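Local coordinates for DNA mismatch repair protein MutS (Thermus aquaticus, PDB 1EWQ) that takes part in DNA mismatch repair, binding mismatched duplex DNA and hydrolysing ATP weakly, at residues A336-E340 / L341-S345; P377-E380 / E381-A385; R507-A510 / K511-A514. All blocks are in the same frame, centred on the assembly; numbering follows the deposited sequence.

Interaction 1: residues A336-E340 / L341-S345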
# COMPACT_ATOMS: atom_id res chain seq x y z
N ALA C 336 -32.01 -6.76 9.48
CA ALA C 336 -32.84 -6.75 10.68
C ALA C 336 -32.32 -5.70 11.68
O ALA C 336 -33.11 -4.94 12.25
CB ALA C 336 -32.84 -8.13 11.32
N THR C 337 -31.00 -5.68 11.86
CA THR C 337 -30.34 -4.75 12.77
C THR C 337 -30.57 -3.30 12.36
O THR C 337 -30.84 -2.44 13.21
CB THR C 337 -28.80 -5.01 12.83
OG1 THR C 337 -28.55 -6.37 13.23
CG2 THR C 337 -28.14 -4.07 13.83
N ARG C 338 -30.44 -3.01 11.07
CA ARG C 338 -30.66 -1.65 10.60
C ARG C 338 -32.13 -1.28 10.83
O ARG C 338 -32.44 -0.14 11.20
CB ARG C 338 -30.29 -1.51 9.12
CG ARG C 338 -28.79 -1.59 8.86
CD ARG C 338 -28.43 -1.44 7.39
NE ARG C 338 -28.65 -0.10 6.87
CZ ARG C 338 -27.98 1.00 7.23
NH1 ARG C 338 -27.01 0.94 8.14
NH2 ARG C 338 -28.27 2.17 6.66
N LEU C 339 -33.02 -2.24 10.62
CA LEU C 339 -34.44 -2.01 10.85
C LEU C 339 -34.67 -1.67 12.32
O LEU C 339 -35.31 -0.66 12.63
CB LEU C 339 -35.26 -3.25 10.48
CG LEU C 339 -35.64 -3.44 9.00
CD1 LEU C 339 -36.18 -4.84 8.76
CD2 LEU C 339 -36.67 -2.38 8.61
N GLU C 340 -34.15 -2.51 13.21
CA GLU C 340 -34.32 -2.31 14.65
C GLU C 340 -33.73 -0.99 15.13
O GLU C 340 -34.25 -0.38 16.07
CB GLU C 340 -33.68 -3.46 15.45
CG GLU C 340 -34.26 -4.84 15.15
CD GLU C 340 -33.39 -5.98 15.68
OE1 GLU C 340 -32.17 -5.77 15.84
OE2 GLU C 340 -33.93 -7.08 15.90
N LEU C 341 -32.64 -0.55 14.50
CA LEU C 341 -31.98 0.70 14.88
C LEU C 341 -32.54 1.94 14.19
O LEU C 341 -32.01 3.03 14.37
CB LEU C 341 -30.47 0.60 14.58
CG LEU C 341 -29.67 -0.33 15.50
CD1 LEU C 341 -28.24 -0.48 15.01
CD2 LEU C 341 -29.71 0.23 16.91
N GLY C 342 -33.60 1.77 13.40
CA GLY C 342 -34.19 2.91 12.71
C GLY C 342 -33.34 3.53 11.61
O GLY C 342 -33.47 4.73 11.33
N ARG C 343 -32.48 2.73 10.99
CA ARG C 343 -31.62 3.19 9.91
C ARG C 343 -31.96 2.60 8.54
O ARG C 343 -31.40 3.03 7.53
CB ARG C 343 -30.17 2.84 10.19
CG ARG C 343 -29.57 3.47 11.40
CD ARG C 343 -28.09 3.19 11.40
NE ARG C 343 -27.41 3.77 12.54
CZ ARG C 343 -26.20 4.31 12.46
NH1 ARG C 343 -25.58 4.34 11.29
NH2 ARG C 343 -25.62 4.82 13.54
N ALA C 344 -32.85 1.61 8.50
CA ALA C 344 -33.22 0.98 7.24
C ALA C 344 -33.61 2.00 6.17
O ALA C 344 -34.43 2.89 6.40
CB ALA C 344 -34.35 0.00 7.46
N SER C 345 -33.02 1.83 4.98
CA SER C 345 -33.24 2.71 3.84
C SER C 345 -34.26 2.17 2.84
O SER C 345 -34.63 1.00 2.87
CB SER C 345 -31.92 2.89 3.08
OG SER C 345 -31.59 1.69 2.39
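Leu339 swings its CG back beside its own backbone N (chi1 -84°), and this lays CD2 against the methyl of Ala344, 3.5 Å from Ala344 CB. Arg338 starts out in a similar way, but its chain bends at chi3 (69°), so the guanidinium turns to meet Arg343. Arg343 CB sits over one face of that group, toward its rim, 4.1 Å from Arg338 NH2. The two arginine side chains cross at about a right angle, with their guanidinium planes 73° apart. On another side of the turn, Leu341 runs alongside Thr337 in the same direction, and its CD1 comes within 3.8 Å of Thr337 CG2. A Schellman motif ends helix 332-340 and brings Arg343 and Ala344 back over its last turn. Arg343 N bonds to Arg338 O at 2.9 Å, while inside that loop Gly342 N bonds to Leu339 O at 3.1 Å, from above the carbonyl plane. Gly342 has the positive phi that the motif requires, a conformation favourable to glycine. Ala344 N adds a weak bond to Arg338 O, giving that carbonyl a second donor. The arginine ends find partners elsewhere: Arg338 NE pairs with Asp348, at the start of helix 346-366, and Arg343 NH2 bonds to Gln232 O. The carbonyls of Thr337, Arg338 and Leu339 are each met by a backbone amide, and the Asp348 carboxylate probably eases the like charge of the two guanidiniums.

Interaction 2: residues P377-E380 / E381-A385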
# COMPACT_ATOMS: atom_id res chain seq x y z
N PRO C 377 -47.07 -12.13 4.34
CA PRO C 377 -47.84 -10.90 4.57
C PRO C 377 -47.00 -9.61 4.48
O PRO C 377 -47.48 -8.59 3.97
CB PRO C 377 -48.47 -11.13 5.95
CG PRO C 377 -47.58 -12.13 6.59
CD PRO C 377 -47.22 -13.06 5.47
N LEU C 378 -45.76 -9.66 4.95
CA LEU C 378 -44.86 -8.50 4.90
C LEU C 378 -44.44 -8.29 3.44
O LEU C 378 -44.35 -7.16 2.95
CB LEU C 378 -43.61 -8.76 5.75
CG LEU C 378 -42.73 -7.59 6.22
CD1 LEU C 378 -41.32 -8.11 6.49
CD2 LEU C 378 -42.67 -6.50 5.18
N LYS C 379 -44.19 -9.40 2.76
CA LYS C 379 -43.78 -9.40 1.37
C LYS C 379 -44.83 -8.68 0.51
O LYS C 379 -44.50 -7.83 -0.31
CB LYS C 379 -43.62 -10.85 0.89
CG LYS C 379 -43.03 -11.02 -0.50
CD LYS C 379 -43.05 -12.48 -0.93
CE LYS C 379 -44.39 -12.91 -1.52
NZ LYS C 379 -45.56 -12.74 -0.61
N GLU C 380 -46.09 -9.04 0.73
CA GLU C 380 -47.19 -8.45 -0.02
C GLU C 380 -47.31 -6.95 0.20
O GLU C 380 -47.54 -6.20 -0.75
CB GLU C 380 -48.51 -9.13 0.36
CG GLU C 380 -48.53 -10.63 0.09
CD GLU C 380 -49.81 -11.28 0.57
OE1 GLU C 380 -50.24 -11.00 1.72
OE2 GLU C 380 -50.39 -12.09 -0.19
N GLU C 381 -47.19 -6.51 1.45
CA GLU C 381 -47.29 -5.08 1.76
C GLU C 381 -46.15 -4.35 1.06
O GLU C 381 -46.35 -3.26 0.53
CB GLU C 381 -47.20 -4.83 3.28
CG GLU C 381 -48.34 -5.41 4.11
CD GLU C 381 -48.39 -4.82 5.52
OE1 GLU C 381 -48.72 -3.62 5.64
OE2 GLU C 381 -48.08 -5.55 6.50
N LEU C 382 -44.96 -4.94 1.07
CA LEU C 382 -43.81 -4.34 0.42
C LEU C 382 -44.06 -4.28 -1.08
O LEU C 382 -43.85 -3.24 -1.72
CB LEU C 382 -42.53 -5.14 0.71
CG LEU C 382 -41.92 -5.02 2.11
CD1 LEU C 382 -40.65 -5.84 2.20
CD2 LEU C 382 -41.62 -3.57 2.41
N GLU C 383 -44.52 -5.39 -1.64
CA GLU C 383 -44.81 -5.47 -3.07
C GLU C 383 -45.85 -4.43 -3.49
O GLU C 383 -45.76 -3.85 -4.57
CB GLU C 383 -45.34 -6.87 -3.43
CG GLU C 383 -44.28 -7.96 -3.49
CD GLU C 383 -44.87 -9.34 -3.67
OE1 GLU C 383 -45.55 -9.58 -4.70
OE2 GLU C 383 -44.68 -10.20 -2.79
N ALA C 384 -46.83 -4.20 -2.62
CA ALA C 384 -47.91 -3.25 -2.89
C ALA C 384 -47.54 -1.81 -2.57
O ALA C 384 -48.20 -0.88 -3.03
CB ALA C 384 -49.14 -3.64 -2.09
N ALA C 385 -46.48 -1.62 -1.79
CA ALA C 385 -46.07 -0.28 -1.40
C ALA C 385 -44.96 0.35 -2.24
O ALA C 385 -45.03 1.52 -2.59
CB ALA C 385 -45.66 -0.27 0.06
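The flat group that matters is the Glu383 carboxylate, and it meets Lys379 through one oxygen: OE2 lies against Lys379 CG and CE, at 2.9 and 3.0 Å, with NZ farther off; carbon-oxygen approaches this tight make the exact placement doubtful. The pair is an i to i+4 neighbour set on one side of the alpha-helix 376-385, a short helix in the MutS domain III region. Both side chains point the same way. Lys379 leaves the helix with CG anti to the backbone N (chi1 -173°) and then bends at chi3 and chi4, carrying NZ back toward Ser376 while CE passes nearer OE2. NZ thus has a charged partner in Glu383 OE2, a salt bridge at 3.5 Å, and a weak hydrogen bond to Ser376 O, one residue ahead of the segment. Glu383 and Lys379 both touch Gln357 of helix 346-366, so the charged pair sits beside that helix. Underneath run the ordinary helical bonds, among them Glu383 N to Lys379 O at 2.8 Å and Leu382 N to Leu378 O at 3.0 Å. The apolar side of the helix belongs to Leu378 and Leu382, whose side chains cross at a slant. Leu378 continues onto Leu356 of helix 346-366, while Leu382 rests on Val506 of helix 479-511. Between the two leucines the fit is tighter than usual van der Waals contact, with Leu378 CD2 only 3.5 Å from Leu382 CG.

Interaction 3: residues R507-A510 / K511-A514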
# COMPACT_ATOMS: atom_id res chain seq x y z
N ARG C 507 -41.73 1.02 6.59
CA ARG C 507 -40.52 0.57 7.25
C ARG C 507 -40.86 -0.03 8.61
O ARG C 507 -40.35 -1.08 8.98
CB ARG C 507 -39.56 1.75 7.43
CG ARG C 507 -38.27 1.39 8.16
CD ARG C 507 -37.84 2.56 9.03
NE ARG C 507 -36.71 3.29 8.50
CZ ARG C 507 -36.26 4.43 9.01
NH1 ARG C 507 -36.86 4.98 10.05
NH2 ARG C 507 -35.19 5.02 8.48
N GLU C 508 -41.74 0.65 9.34
CA GLU C 508 -42.17 0.18 10.65
C GLU C 508 -42.84 -1.19 10.52
O GLU C 508 -42.70 -2.04 11.40
CB GLU C 508 -43.14 1.19 11.28
CG GLU C 508 -43.60 0.84 12.68
CD GLU C 508 -42.46 0.76 13.68
OE1 GLU C 508 -41.58 1.65 13.64
OE2 GLU C 508 -42.46 -0.18 14.50
N ARG C 509 -43.57 -1.41 9.43
CA ARG C 509 -44.23 -2.69 9.20
C ARG C 509 -43.16 -3.78 9.11
O ARG C 509 -43.33 -4.89 9.63
CB ARG C 509 -45.03 -2.67 7.89
CG ARG C 509 -46.30 -1.80 7.89
CD ARG C 509 -47.53 -2.57 8.38
NE ARG C 509 -47.44 -2.90 9.81
CZ ARG C 509 -48.02 -3.96 10.37
NH1 ARG C 509 -48.74 -4.81 9.64
NH2 ARG C 509 -47.87 -4.18 11.67
N ALA C 510 -42.06 -3.45 8.44
CA ALA C 510 -40.96 -4.39 8.27
C ALA C 510 -40.24 -4.60 9.59
O ALA C 510 -39.89 -5.73 9.95
CB ALA C 510 -39.97 -3.88 7.22
N LYS C 511 -40.03 -3.50 10.31
CA LYS C 511 -39.34 -3.55 11.59
C LYS C 511 -40.01 -4.51 12.59
O LYS C 511 -39.32 -5.16 13.39
CB LYS C 511 -39.24 -2.14 12.17
CG LYS C 511 -38.56 -2.07 13.53
CD LYS C 511 -38.51 -0.64 14.06
CE LYS C 511 -37.96 -0.61 15.48
NZ LYS C 511 -37.73 0.78 15.98
N ARG C 512 -41.33 -4.61 12.54
CA ARG C 512 -42.03 -5.50 13.46
C ARG C 512 -41.71 -6.97 13.23
O ARG C 512 -41.93 -7.80 14.11
CB ARG C 512 -43.54 -5.26 13.35
CG ARG C 512 -43.96 -3.99 14.06
CD ARG C 512 -45.33 -3.52 13.66
NE ARG C 512 -45.66 -2.27 14.35
CZ ARG C 512 -46.44 -1.32 13.85
NH1 ARG C 512 -46.98 -1.47 12.65
NH2 ARG C 512 -46.67 -0.22 14.56
N GLN C 513 -41.16 -7.29 12.07
CA GLN C 513 -40.78 -8.66 11.74
C GLN C 513 -39.28 -8.88 11.88
O GLN C 513 -38.75 -9.88 11.41
CB GLN C 513 -41.20 -9.00 10.31
CG GLN C 513 -42.70 -8.94 10.05
CD GLN C 513 -43.49 -9.72 11.08
OE1 GLN C 513 -43.14 -10.86 11.41
NE2 GLN C 513 -44.55 -9.12 11.60
N ALA C 514 -38.60 -7.94 12.52
CA ALA C 514 -37.15 -8.03 12.69
C ALA C 514 -36.68 -9.40 13.22
O ALA C 514 -35.73 -9.98 12.71
CB ALA C 514 -36.66 -6.92 13.62
O HOH W 1 -40.28 1.43 15.88
O HOH W 2 -45.37 -6.52 10.30
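Arg507 gives its carbonyl to the helix, with Lys511 N bonding to Arg507 O at 2.8 Å, while its guanidinium leaves the contact to bond Ala344 O. Glu508 follows, with CG anti to its backbone N (chi1 -177°) and a bend at chi2. Its CG lies over the centre of one face of the Arg512 guanidinium, 3.8 Å from Arg512 CZ. Glu508 OE2 makes only a long salt bridge to Arg512 NE, well out of the guanidinium plane, so that oxygen acts through charge, no N-H pointing at it. Glu508 OE1 works through a water, which donates to it and accepts from Lys511 NZ. Here helix 479-511 runs out: a type I beta turn spans Lys511 to Ala514, with Gln513 in the N-cap position of helix 514-540. Arg509 brings like charge close, its NH2 3.0 Å from Arg512 NH1, guanidinium planes 60° apart, a donor-donor approach short enough to make their exact placement doubtful; the salt bridge from Arg509 NH1 to Glu381 probably offsets some repulsion. A second water accepts from Gln513 NE2 and donates to Arg509 O. Ala510 packs on Leu349 and Leu352 of helix 346-366, and its carbonyl O receives Gln513 N at 2.9 Å, from above the carbonyl plane.

Overall arrangement
Going from the N terminus, interaction 1 comes first and turns the chain from helix 332-340 into helix 346-366. Interaction 2 lies wholly on the next helix, 376-385, and interaction 3 follows much later, where helix 479-511 gives way to helix 514-540. Each joins adjacent segments, so none closes a long loop, and the three run in series without nesting or crossing. Interaction 3 sits between the others in space: its helix junction packs against the end of helix 332-340, where Glu340 CG meets Ala514 CB, and against helix 376-385, where Leu378 CD1 reaches Gln513 CG, all within the MutS domain III region. Interactions 1 and 2 do not touch, their nearest atoms being about 7 Å apart.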